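Local structure of fucose-specific lectin (Aleuria aurantia, 6GKE) at residues Q72-V78 with E89-G94; S161-G167 with Y181-N187; D84-S88 with G103-V109. The protein binds L-fucose through sites between adjacent blades of a six-bladed beta-propeller, with strongest preference for alpha-1,6-linked core fucose on glycoproteins. The protein carries 1 engineered substitution. One frame throughout, in Å; residues are numbered along the deposited sequence.

Contact 1: residues Q72-V78 with E89-G94. With FUC (alpha-L-fucopyranose), chain B; FUC (alpha-L-fucopyranose), chain C.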
loop_
_atom_site.group_PDB
_atom_site.type_symbol
_atom_site.label_atom_id
_atom_site.label_comp_id
_atom_site.label_asym_id
_atom_site.label_seq_id
_atom_site.Cartn_x
_atom_site.Cartn_y
_atom_site.Cartn_z
ATOM N N GLN A 72 -26.790 -14.279 24.828
ATOM C CA GLN A 72 -25.557 -15.086 24.769
ATOM C C GLN A 72 -24.312 -14.201 24.866
ATOM O O GLN A 72 -23.190 -14.714 24.887
ATOM C CB GLN A 72 -25.436 -15.877 23.466
ATOM C CG GLN A 72 -26.493 -16.951 23.293
ATOM C CD GLN A 72 -27.692 -16.400 22.568
ATOM O OE1 GLN A 72 -27.693 -15.252 22.130
ATOM N NE2 GLN A 72 -28.722 -17.220 22.437
ATOM N N GLY A 73 -24.496 -12.878 24.905
ATOM C CA GLY A 73 -23.389 -11.927 24.983
ATOM C C GLY A 73 -23.402 -10.968 23.808
ATOM O O GLY A 73 -24.423 -10.794 23.129
ATOM N N ILE A 74 -22.257 -10.327 23.575
ATOM C CA ILE A 74 -22.126 -9.392 22.478
ATOM C C ILE A 74 -22.136 -10.181 21.170
ATOM O O ILE A 74 -21.339 -11.091 20.987
ATOM C CB ILE A 74 -20.845 -8.551 22.612
ATOM C CG1 ILE A 74 -20.807 -7.764 23.927
ATOM C CG2 ILE A 74 -20.676 -7.637 21.409
ATOM C CD1 ILE A 74 -21.951 -6.798 24.122
ATOM N N GLN A 75 -23.049 -9.804 20.270
ATOM C CA GLN A 75 -23.100 -10.363 18.929
ATOM C C GLN A 75 -22.423 -9.389 17.960
ATOM O O GLN A 75 -22.683 -8.191 17.991
ATOM C CB GLN A 75 -24.544 -10.621 18.497
ATOM C CG GLN A 75 -25.291 -11.597 19.392
ATOM C CD GLN A 75 -25.007 -13.045 19.079
ATOM O OE1 GLN A 75 -24.542 -13.397 17.995
ATOM N NE2 GLN A 75 -25.299 -13.906 20.043
ATOM N N ILE A 76 -21.553 -9.931 17.102
ATOM C CA ILE A 76 -20.941 -9.155 16.035
ATOM C C ILE A 76 -21.135 -9.932 14.737
ATOM O O ILE A 76 -21.046 -11.162 14.721
ATOM C CB ILE A 76 -19.448 -8.852 16.283
ATOM C CG1 ILE A 76 -19.234 -8.213 17.656
ATOM C CG2 ILE A 76 -18.885 -7.992 15.161
ATOM C CD1 ILE A 76 -17.796 -8.198 18.119
ATOM N N ARG A 77 -21.394 -9.203 13.654
ATOM C CA ARG A 77 -21.398 -9.783 12.318
ATOM C C ARG A 77 -20.490 -8.930 11.438
ATOM O O ARG A 77 -20.630 -7.704 11.418
ATOM C CB ARG A 77 -22.811 -9.831 11.727
ATOM C CG ARG A 77 -23.833 -10.559 12.585
ATOM C CD ARG A 77 -23.549 -12.048 12.712
ATOM N NE ARG A 77 -24.566 -12.755 13.484
ATOM C CZ ARG A 77 -24.546 -12.939 14.806
ATOM N NH1 ARG A 77 -23.554 -12.469 15.545
ATOM N NH2 ARG A 77 -25.535 -13.593 15.393
ATOM N N VAL A 78 -19.562 -9.597 10.741
ATOM C CA VAL A 78 -18.648 -8.950 9.822
ATOM C C VAL A 78 -18.913 -9.518 8.429
ATOM O O VAL A 78 -18.826 -10.724 8.230
ATOM C CB VAL A 78 -17.175 -9.141 10.227
ATOM C CG1 VAL A 78 -16.245 -8.469 9.228
ATOM C CG2 VAL A 78 -16.911 -8.619 11.629
ATOM N N GLU A 89 -19.985 -13.964 5.716
ATOM C CA GLU A 89 -20.253 -13.420 7.039
ATOM C C GLU A 89 -19.476 -14.205 8.091
ATOM O O GLU A 89 -19.534 -15.430 8.120
ATOM C CB GLU A 89 -21.752 -13.512 7.319
ATOM C CG GLU A 89 -22.203 -13.030 8.689
ATOM C CD GLU A 89 -23.624 -13.461 9.006
ATOM O OE1 GLU A 89 -23.900 -14.674 8.869
ATOM O OE2 GLU A 89 -24.450 -12.592 9.392
ATOM N N PHE A 90 -18.808 -13.465 8.977
ATOM C CA PHE A 90 -18.229 -14.018 10.192
ATOM C C PHE A 90 -19.061 -13.548 11.380
ATOM O O PHE A 90 -19.518 -12.412 11.439
ATOM C CB PHE A 90 -16.750 -13.654 10.318
ATOM C CG PHE A 90 -15.963 -14.314 9.219
ATOM C CD1 PHE A 90 -15.669 -15.666 9.294
ATOM C CD2 PHE A 90 -15.615 -13.628 8.067
ATOM C CE1 PHE A 90 -15.029 -16.314 8.250
ATOM C CE2 PHE A 90 -14.975 -14.277 7.024
ATOM C CZ PHE A 90 -14.681 -15.617 7.118
ATOM N N VAL A 91 -19.253 -14.474 12.315
ATOM C CA VAL A 91 -20.113 -14.321 13.471
ATOM C C VAL A 91 -19.263 -14.370 14.738
ATOM O O VAL A 91 -18.545 -15.337 14.938
ATOM C CB VAL A 91 -21.142 -15.466 13.510
ATOM C CG1 VAL A 91 -21.851 -15.583 14.853
ATOM C CG2 VAL A 91 -22.143 -15.345 12.376
ATOM N N TYR A 92 -19.404 -13.361 15.604
ATOM C CA TYR A 92 -19.036 -13.506 16.995
ATOM C C TYR A 92 -20.341 -13.757 17.741
ATOM O O TYR A 92 -21.231 -12.908 17.726
ATOM C CB TYR A 92 -18.306 -12.287 17.559
ATOM C CG TYR A 92 -17.784 -12.521 18.953
ATOM C CD1 TYR A 92 -16.653 -13.288 19.165
ATOM C CD2 TYR A 92 -18.437 -12.012 20.064
ATOM C CE1 TYR A 92 -16.164 -13.523 20.439
ATOM C CE2 TYR A 92 -17.967 -12.244 21.347
ATOM C CZ TYR A 92 -16.823 -12.995 21.533
ATOM O OH TYR A 92 -16.347 -13.217 22.793
ATOM N N ASP A 93 -20.450 -14.936 18.357
ATOM C CA ASP A 93 -21.728 -15.430 18.879
ATOM C C ASP A 93 -21.875 -15.145 20.380
ATOM O O ASP A 93 -22.735 -15.736 21.035
ATOM C CB ASP A 93 -21.873 -16.925 18.597
ATOM C CG ASP A 93 -20.929 -17.801 19.399
ATOM O OD1 ASP A 93 -20.152 -17.255 20.215
ATOM O OD2 ASP A 93 -20.980 -19.030 19.201
ATOM N N GLY A 94 -21.046 -14.240 20.912
ATOM C CA GLY A 94 -21.005 -13.937 22.335
ATOM C C GLY A 94 -19.807 -14.561 23.029
ATOM O O GLY A 94 -19.422 -14.099 24.104
HETATM C C1 FUC B . -26.578 -16.210 12.950
HETATM C C2 FUC B . -25.948 -16.156 11.564
HETATM C C3 FUC B . -26.916 -15.545 10.561
HETATM C C4 FUC B . -27.363 -14.177 11.073
HETATM C C5 FUC B . -28.025 -14.355 12.433
HETATM C C6 FUC B . -28.527 -13.056 13.037
HETATM O O2 FUC B . -25.582 -17.477 11.148
HETATM O O3 FUC B . -26.314 -15.488 9.263
HETATM O O4 FUC B . -26.256 -13.282 11.245
HETATM O O5 FUC B . -27.073 -14.931 13.346
HETATM C C1 FUC C . -13.511 -9.507 22.979
HETATM C C2 FUC C . -12.767 -9.796 21.691
HETATM C C3 FUC C . -13.666 -10.533 20.701
HETATM C C4 FUC C . -14.975 -9.783 20.512
HETATM C C5 FUC C . -15.634 -9.578 21.872
HETATM C C6 FUC C . -16.939 -8.798 21.800
HETATM O O1 FUC C . -13.714 -10.750 23.639
HETATM O O2 FUC C . -11.624 -10.607 21.984
HETATM O O3 FUC C . -12.975 -10.733 19.463
HETATM O O4 FUC C . -14.763 -8.499 19.915
HETATM O O5 FUC C . -14.740 -8.845 22.712
HETATM O O HOH W 1 -19.984 -11.502 24.925
HETATM O O HOH W 2 -25.159 -16.753 19.964
#
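Val-91 CG1 covers one face of the Arg-77 guanidinium, 3.6 Å above its plane and displaced toward the rim, while Gln-75 and the fucose of chain B meet the group at its edge. The Tyr-92 ring carries a second sugar, C4 of the chain C fucose lying over the ring centre, 3.8 Å above its plane. The backbone O of Ile-74 sits at the ring edge, 3.2 Å from Tyr-92 CD2. Between them strands 73-78 and 89-93 run antiparallel (168°), and Ile-76 with Tyr-92 and Val-78 with Phe-90 form hydrogen-bonded pairs. Side chains alternate accordingly, Arg-77 and Val-91 turning to one fucose, Ile-76 and Tyr-92 to the other.

Arg-77 bends at chi2 (-66°), which, in the Gln-75 conformer described, brings NH1 and NH2 end-on to OE1 of Gln-75, both at 2.8 Å. NH1 also donates to Ile-76 O, which Tyr-92 N reaches from the opposite face of that carbonyl. Oriented by both grips, Arg-77 gives NE to O4 of the chain B fucose at 2.9 Å and NH2 to its O5. Glu-89 accepts hydrogen bonds from the sugar hydroxyls, O3 to OE1 (2.6 Å) and O4 to OE2 (2.7 Å). Trp-153 NE1 and Gln-101 OE1 also hydrogen-bond this fucose. O4 thus accepts from the arginine and donates to the carboxylate, so the pair tests the positions of O3, O4 and the ring oxygen together, consistent with selectivity for fucose.

Contact 2: residues S161-G167 with Y181-N187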
loop_
_atom_site.group_PDB
_atom_site.type_symbol
_atom_site.label_atom_id
_atom_site.label_comp_id
_atom_site.label_asym_id
_atom_site.label_seq_id
_atom_site.Cartn_x
_atom_site.Cartn_y
_atom_site.Cartn_z
ATOM N N SER A 161 -28.851 4.496 -8.957
ATOM C CA SER A 161 -28.003 4.402 -10.133
ATOM C C SER A 161 -26.687 5.110 -9.807
ATOM O O SER A 161 -26.681 6.329 -9.621
ATOM C CB SER A 161 -28.685 5.002 -11.324
ATOM O OG SER A 161 -27.885 4.900 -12.489
ATOM N N THR A 162 -25.595 4.342 -9.694
ATOM C CA THR A 162 -24.440 4.812 -8.930
ATOM C C THR A 162 -23.199 4.977 -9.805
ATOM O O THR A 162 -23.081 4.415 -10.895
ATOM C CB THR A 162 -24.114 3.862 -7.768
ATOM O OG1 THR A 162 -23.441 2.703 -8.255
ATOM C CG2 THR A 162 -25.343 3.433 -6.999
ATOM N N VAL A 163 -22.226 5.708 -9.261
ATOM C CA VAL A 163 -20.877 5.651 -9.796
ATOM C C VAL A 163 -20.377 4.216 -9.671
ATOM O O VAL A 163 -20.825 3.453 -8.814
ATOM C CB VAL A 163 -19.906 6.623 -9.103
ATOM C CG1 VAL A 163 -20.357 8.064 -9.243
ATOM C CG2 VAL A 163 -19.654 6.261 -7.650
ATOM N N PRO A 164 -19.400 3.806 -10.504
ATOM C CA PRO A 164 -18.824 2.471 -10.393
ATOM C C PRO A 164 -18.286 2.229 -8.975
ATOM O O PRO A 164 -17.515 3.029 -8.451
ATOM C CB PRO A 164 -17.683 2.479 -11.424
ATOM C CG PRO A 164 -18.086 3.542 -12.418
ATOM C CD PRO A 164 -18.800 4.589 -11.592
ATOM N N GLY A 165 -18.694 1.122 -8.361
ATOM C CA GLY A 165 -18.173 0.759 -7.048
ATOM C C GLY A 165 -18.386 1.840 -5.998
ATOM O O GLY A 165 -17.522 2.059 -5.144
ATOM N N THR A 166 -19.554 2.486 -6.017
ATOM C CA THR A 166 -19.872 3.572 -5.091
ATOM C C THR A 166 -19.602 3.188 -3.634
ATOM O O THR A 166 -19.868 2.067 -3.187
ATOM C CB THR A 166 -21.346 3.982 -5.222
ATOM O OG1 THR A 166 -21.585 5.098 -4.369
ATOM C CG2 THR A 166 -22.317 2.868 -4.891
ATOM N N GLY A 167 -19.204 4.194 -2.854
ATOM C CA GLY A 167 -19.353 4.106 -1.421
ATOM C C GLY A 167 -20.817 3.923 -1.053
ATOM O O GLY A 167 -21.713 4.370 -1.778
ATOM N N TYR A 181 -27.026 5.951 1.975
ATOM C CA TYR A 181 -26.322 7.030 1.291
ATOM C C TYR A 181 -25.369 6.414 0.274
ATOM O O TYR A 181 -24.685 5.442 0.560
ATOM C CB TYR A 181 -25.576 7.914 2.298
ATOM C CG TYR A 181 -26.525 8.513 3.295
ATOM C CD1 TYR A 181 -27.215 9.678 3.011
ATOM C CD2 TYR A 181 -26.827 7.850 4.471
ATOM C CE1 TYR A 181 -28.164 10.184 3.882
ATOM C CE2 TYR A 181 -27.771 8.343 5.355
ATOM C CZ TYR A 181 -28.451 9.509 5.056
ATOM O OH TYR A 181 -29.409 9.973 5.918
ATOM N N TYR A 182 -25.335 6.993 -0.923
ATOM C CA TYR A 182 -24.516 6.460 -2.007
ATOM C C TYR A 182 -24.199 7.605 -2.965
ATOM O O TYR A 182 -24.805 8.661 -2.868
ATOM C CB TYR A 182 -25.256 5.324 -2.717
ATOM C CG TYR A 182 -26.543 5.767 -3.366
ATOM C CD1 TYR A 182 -27.723 5.853 -2.647
ATOM C CD2 TYR A 182 -26.567 6.161 -4.692
ATOM C CE1 TYR A 182 -28.895 6.302 -3.229
ATOM C CE2 TYR A 182 -27.732 6.604 -5.295
ATOM C CZ TYR A 182 -28.901 6.679 -4.560
ATOM O OH TYR A 182 -30.041 7.131 -5.162
ATOM N N GLN A 183 -23.271 7.381 -3.896
ATOM C CA GLN A 183 -22.907 8.412 -4.848
ATOM C C GLN A 183 -23.499 8.049 -6.210
ATOM O O GLN A 183 -23.182 7.011 -6.786
ATOM C CB GLN A 183 -21.391 8.577 -4.909
ATOM C CG GLN A 183 -20.959 9.760 -5.769
ATOM C CD GLN A 183 -19.486 10.051 -5.630
ATOM O OE1 GLN A 183 -18.665 9.141 -5.551
ATOM N NE2 GLN A 183 -19.136 11.326 -5.624
ATOM N N ALA A 184 -24.386 8.923 -6.698
ATOM C CA ALA A 184 -25.083 8.716 -7.956
ATOM C C ALA A 184 -24.181 9.125 -9.120
ATOM O O ALA A 184 -23.111 9.698 -8.924
ATOM C CB ALA A 184 -26.371 9.498 -7.956
ATOM N N THR A 185 -24.651 8.857 -10.342
ATOM C CA THR A 185 -23.841 9.018 -11.538
ATOM C C THR A 185 -23.480 10.486 -11.814
ATOM O O THR A 185 -22.573 10.723 -12.587
ATOM C CB THR A 185 -24.522 8.383 -12.759
ATOM O OG1 THR A 185 -25.860 8.875 -12.864
ATOM C CG2 THR A 185 -24.538 6.871 -12.687
ATOM N N ASP A 186 -24.182 11.452 -11.204
ATOM C CA ASP A 186 -23.843 12.885 -11.311
ATOM C C ASP A 186 -22.833 13.311 -10.231
ATOM O O ASP A 186 -22.603 14.503 -10.049
ATOM C CB ASP A 186 -25.104 13.754 -11.255
ATOM C CG ASP A 186 -25.956 13.578 -10.010
ATOM O OD1 ASP A 186 -25.713 12.610 -9.246
ATOM O OD2 ASP A 186 -26.862 14.409 -9.813
ATOM N N ASN A 187 -22.252 12.336 -9.516
ATOM C CA ASN A 187 -21.271 12.518 -8.415
ATOM C C ASN A 187 -21.892 13.146 -7.160
ATOM O O ASN A 187 -21.173 13.437 -6.203
ATOM C CB ASN A 187 -20.031 13.301 -8.851
ATOM C CG ASN A 187 -19.140 12.486 -9.762
ATOM O OD1 ASN A 187 -19.016 11.278 -9.605
ATOM N ND2 ASN A 187 -18.501 13.144 -10.711
HETATM O O HOH W 3 -30.041 7.080 -7.956
HETATM O O HOH W 4 -27.653 7.150 -14.080
HETATM O O HOH W 5 -18.195 6.649 -4.166
#
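Ser-161 opens the contact by offering its backbone O to Thr-185 N, a weak bond at 3.3 Å and 130°. Two waters extend the link: one joins Ser-161 N to Tyr-182 OH, the other Ser-161 OG to Thr-185 OG1. Thr-162 follows with a single backbone bridge to Ala-184, their CA atoms 4.1 Å apart. Its methyl CG2 lies 3.8 Å from Tyr-182 CD2, the side chains crossing at about a right angle, whereas OG1 donates forward to Val-163 O and accepts from Gln-135 NE2.

Val-163 supplies the straightest backbone bond across the contact, N to Gln-183 O at 3.0 Å and 163°. Its isopropyl group is splayed over the partner segment: CG1 comes 3.2 Å from Ala-184 O and faces Asn-187 OD1, while CG2 packs against the Gln-183 side chain. A type II turn from Val-163 to Thr-166 reverses the chain. In Thr-166, chi1 of -176° swings the hydroxyl away from its own backbone N, placing OG1 where it accepts Gln-183 N at 2.9 Å and donates to Gly-167 O, so one hydroxyl ties both segments. Gly-167 N reaches Gln-183 OE1 through water. Gln-183 NE2 bonds Asn-187 O, bracing the type I turn 184-187, which Asn-187 N to Ala-184 O closes, and also bonds Ser-209 O.

The contact sets the end of strand 153-162, outermost in its propeller blade, and the connection after it against the end of strand 177-183 of the next blade and the turn that follows. Ile-144 of strand 142-149 touches Thr-162 and Tyr-182, whereas Arg-190 of strand 188-194 touches Tyr-182 and Ala-184.

Contact 3: residues D84-S88 with G103-V109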
loop_
_atom_site.group_PDB
_atom_site.type_symbol
_atom_site.label_atom_id
_atom_site.label_comp_id
_atom_site.label_asym_id
_atom_site.label_seq_id
_atom_site.Cartn_x
_atom_site.Cartn_y
_atom_site.Cartn_z
ATOM N N ASP A 84 -14.531 -16.176 -4.635
ATOM C CA ASP A 84 -15.499 -16.373 -5.720
ATOM C C ASP A 84 -16.525 -15.230 -5.754
ATOM O O ASP A 84 -17.544 -15.331 -6.435
ATOM C CB ASP A 84 -16.171 -17.739 -5.589
ATOM C CG ASP A 84 -15.197 -18.887 -5.803
ATOM O OD1 ASP A 84 -14.437 -18.828 -6.783
ATOM O OD2 ASP A 84 -15.187 -19.809 -4.971
ATOM N N ASN A 85 -16.240 -14.135 -5.042
ATOM C CA ASN A 85 -17.110 -12.966 -4.992
ATOM C C ASN A 85 -18.496 -13.327 -4.442
ATOM O O ASN A 85 -19.496 -12.749 -4.849
ATOM C CB ASN A 85 -17.188 -12.259 -6.344
ATOM C CG ASN A 85 -15.953 -11.424 -6.583
ATOM O OD1 ASN A 85 -15.594 -10.606 -5.736
ATOM N ND2 ASN A 85 -15.294 -11.635 -7.711
ATOM N N ILE A 86 -18.537 -14.245 -3.475
ATOM C CA ILE A 86 -19.774 -14.574 -2.785
ATOM C C ILE A 86 -19.794 -13.837 -1.446
ATOM O O ILE A 86 -18.839 -13.891 -0.676
ATOM C CB ILE A 86 -19.927 -16.097 -2.606
ATOM C CG1 ILE A 86 -19.921 -16.826 -3.952
ATOM C CG2 ILE A 86 -21.170 -16.424 -1.798
ATOM C CD1 ILE A 86 -21.043 -16.429 -4.880
ATOM N N LEU A 87 -20.908 -13.149 -1.191
ATOM C CA LEU A 87 -21.134 -12.421 0.047
ATOM C C LEU A 87 -21.063 -13.403 1.218
ATOM O O LEU A 87 -21.751 -14.418 1.218
ATOM C CB LEU A 87 -22.503 -11.742 -0.046
ATOM C CG LEU A 87 -22.895 -10.855 1.129
ATOM C CD1 LEU A 87 -21.905 -9.716 1.340
ATOM C CD2 LEU A 87 -24.297 -10.322 0.904
ATOM N N SER A 88 -20.230 -13.071 2.206
ATOM C CA SER A 88 -19.876 -13.959 3.294
ATOM C C SER A 88 -19.956 -13.202 4.622
ATOM O O SER A 88 -19.978 -11.971 4.657
ATOM C CB SER A 88 -18.496 -14.539 3.064
ATOM O OG SER A 88 -18.435 -15.248 1.833
ATOM N N GLY A 103 -23.019 -16.870 3.751
ATOM C CA GLY A 103 -22.227 -17.376 2.624
ATOM C C GLY A 103 -22.910 -18.513 1.879
ATOM O O GLY A 103 -22.713 -18.674 0.679
ATOM N N SER A 104 -23.717 -19.307 2.588
ATOM C CA SER A 104 -24.391 -20.469 2.011
ATOM C C SER A 104 -25.533 -20.052 1.073
ATOM O O SER A 104 -26.033 -20.877 0.321
ATOM C CB SER A 104 -24.893 -21.395 3.094
ATOM O OG SER A 104 -25.974 -20.808 3.805
ATOM N N VAL A 105 -25.953 -18.782 1.124
ATOM C CA VAL A 105 -27.088 -18.318 0.312
ATOM C C VAL A 105 -26.710 -18.232 -1.173
ATOM O O VAL A 105 -27.549 -18.495 -2.034
ATOM C CB VAL A 105 -27.625 -16.976 0.836
ATOM C CG1 VAL A 105 -28.696 -16.393 -0.076
ATOM C CG2 VAL A 105 -28.150 -17.129 2.253
ATOM N N GLY A 106 -25.475 -17.826 -1.479
ATOM C CA GLY A 106 -25.021 -17.704 -2.871
ATOM C C GLY A 106 -25.328 -16.350 -3.490
ATOM O O GLY A 106 -25.737 -16.262 -4.656
ATOM N N VAL A 107 -25.063 -15.278 -2.742
ATOM C CA VAL A 107 -25.225 -13.921 -3.262
ATOM C C VAL A 107 -23.920 -13.494 -3.937
ATOM O O VAL A 107 -22.911 -13.290 -3.260
ATOM C CB VAL A 107 -25.606 -12.946 -2.134
ATOM C CG1 VAL A 107 -25.760 -11.528 -2.668
ATOM C CG2 VAL A 107 -26.867 -13.393 -1.402
ATOM N N LYS A 108 -23.936 -13.371 -5.266
ATOM C CA LYS A 108 -22.756 -12.936 -6.007
ATOM C C LYS A 108 -22.686 -11.403 -5.977
ATOM O O LYS A 108 -23.674 -10.708 -6.215
ATOM C CB LYS A 108 -22.784 -13.484 -7.437
ATOM C CG LYS A 108 -21.514 -13.265 -8.251
ATOM C CD LYS A 108 -20.406 -14.249 -7.943
ATOM C CE LYS A 108 -19.351 -14.319 -9.024
ATOM N NZ LYS A 108 -18.604 -15.598 -8.969
ATOM N N VAL A 109 -21.490 -10.901 -5.694
ATOM C CA VAL A 109 -21.222 -9.486 -5.554
ATOM C C VAL A 109 -20.271 -9.055 -6.674
ATOM O O VAL A 109 -19.360 -9.792 -7.051
ATOM C CB VAL A 109 -20.638 -9.227 -4.154
ATOM C CG1 VAL A 109 -20.242 -7.782 -3.910
ATOM C CG2 VAL A 109 -21.596 -9.685 -3.070
HETATM O O HOH W 6 -24.050 -15.386 -0.037
#
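Leu-87 and Val-107 lie side by side and point the same way, their CB atoms 3.9 Å apart. Leu-87 CG stands opposite its backbone N (chi1 -177°), and the branch ending in CD2 runs next to Val-107 CG1 at 4.0 Å. Two residues further on, Val-109 CG2 closes on Leu-87 CB at 3.8 Å. Tyr-134 of strand 129-134 touches both valines, while Leu-102 and Leu-115 touch the leucine.

Ile-86 and Lys-108 meet differently, crossing at about a right angle with CD1 of the isoleucine against CD of the lysine. In the conformer described, the lysine chain bends at chi2 (80°) and carries NZ to Asp-84 O, a 2.8 Å hydrogen bond.

The backbones are joined by a single bridge, Ile-86 with Lys-108, flanked by Leu-87 N to Val-107 O (2.9 Å, 174°) and Val-109 N to Asn-85 O (2.8 Å). This bridge and its two bonds fasten the turn entering strand 87-93 to the linker from strand 97-99 toward the next propeller blade. A water extends the link, donating to Leu-87 O and accepting from Val-107 N. Ser-88 OG hydrogen-bonds Ile-86 O. Asn-85 meets Lys-58 through OD1 and, through ND2, Gly-311 O of the second subunit.

Following the chain, strand 73-81 carries the first half of contact 1, residues 84-88 open contact 3, and strand 87-93 returns to close the hairpin of contact 1. Contact 3 closes later, when the linker at 103-109 comes back to the turn entering that same strand, so contacts 1 and 3 cross and share strand 87-93, their centres about 19 Å apart. Contact 2 follows in series, its loop closing at 181-187 on the opposite side of the chain's centre from contact 1. Contact 1 joins strands within one blade; contact 3 ties that blade to the linker leaving it, and contact 2 ties two later blades together.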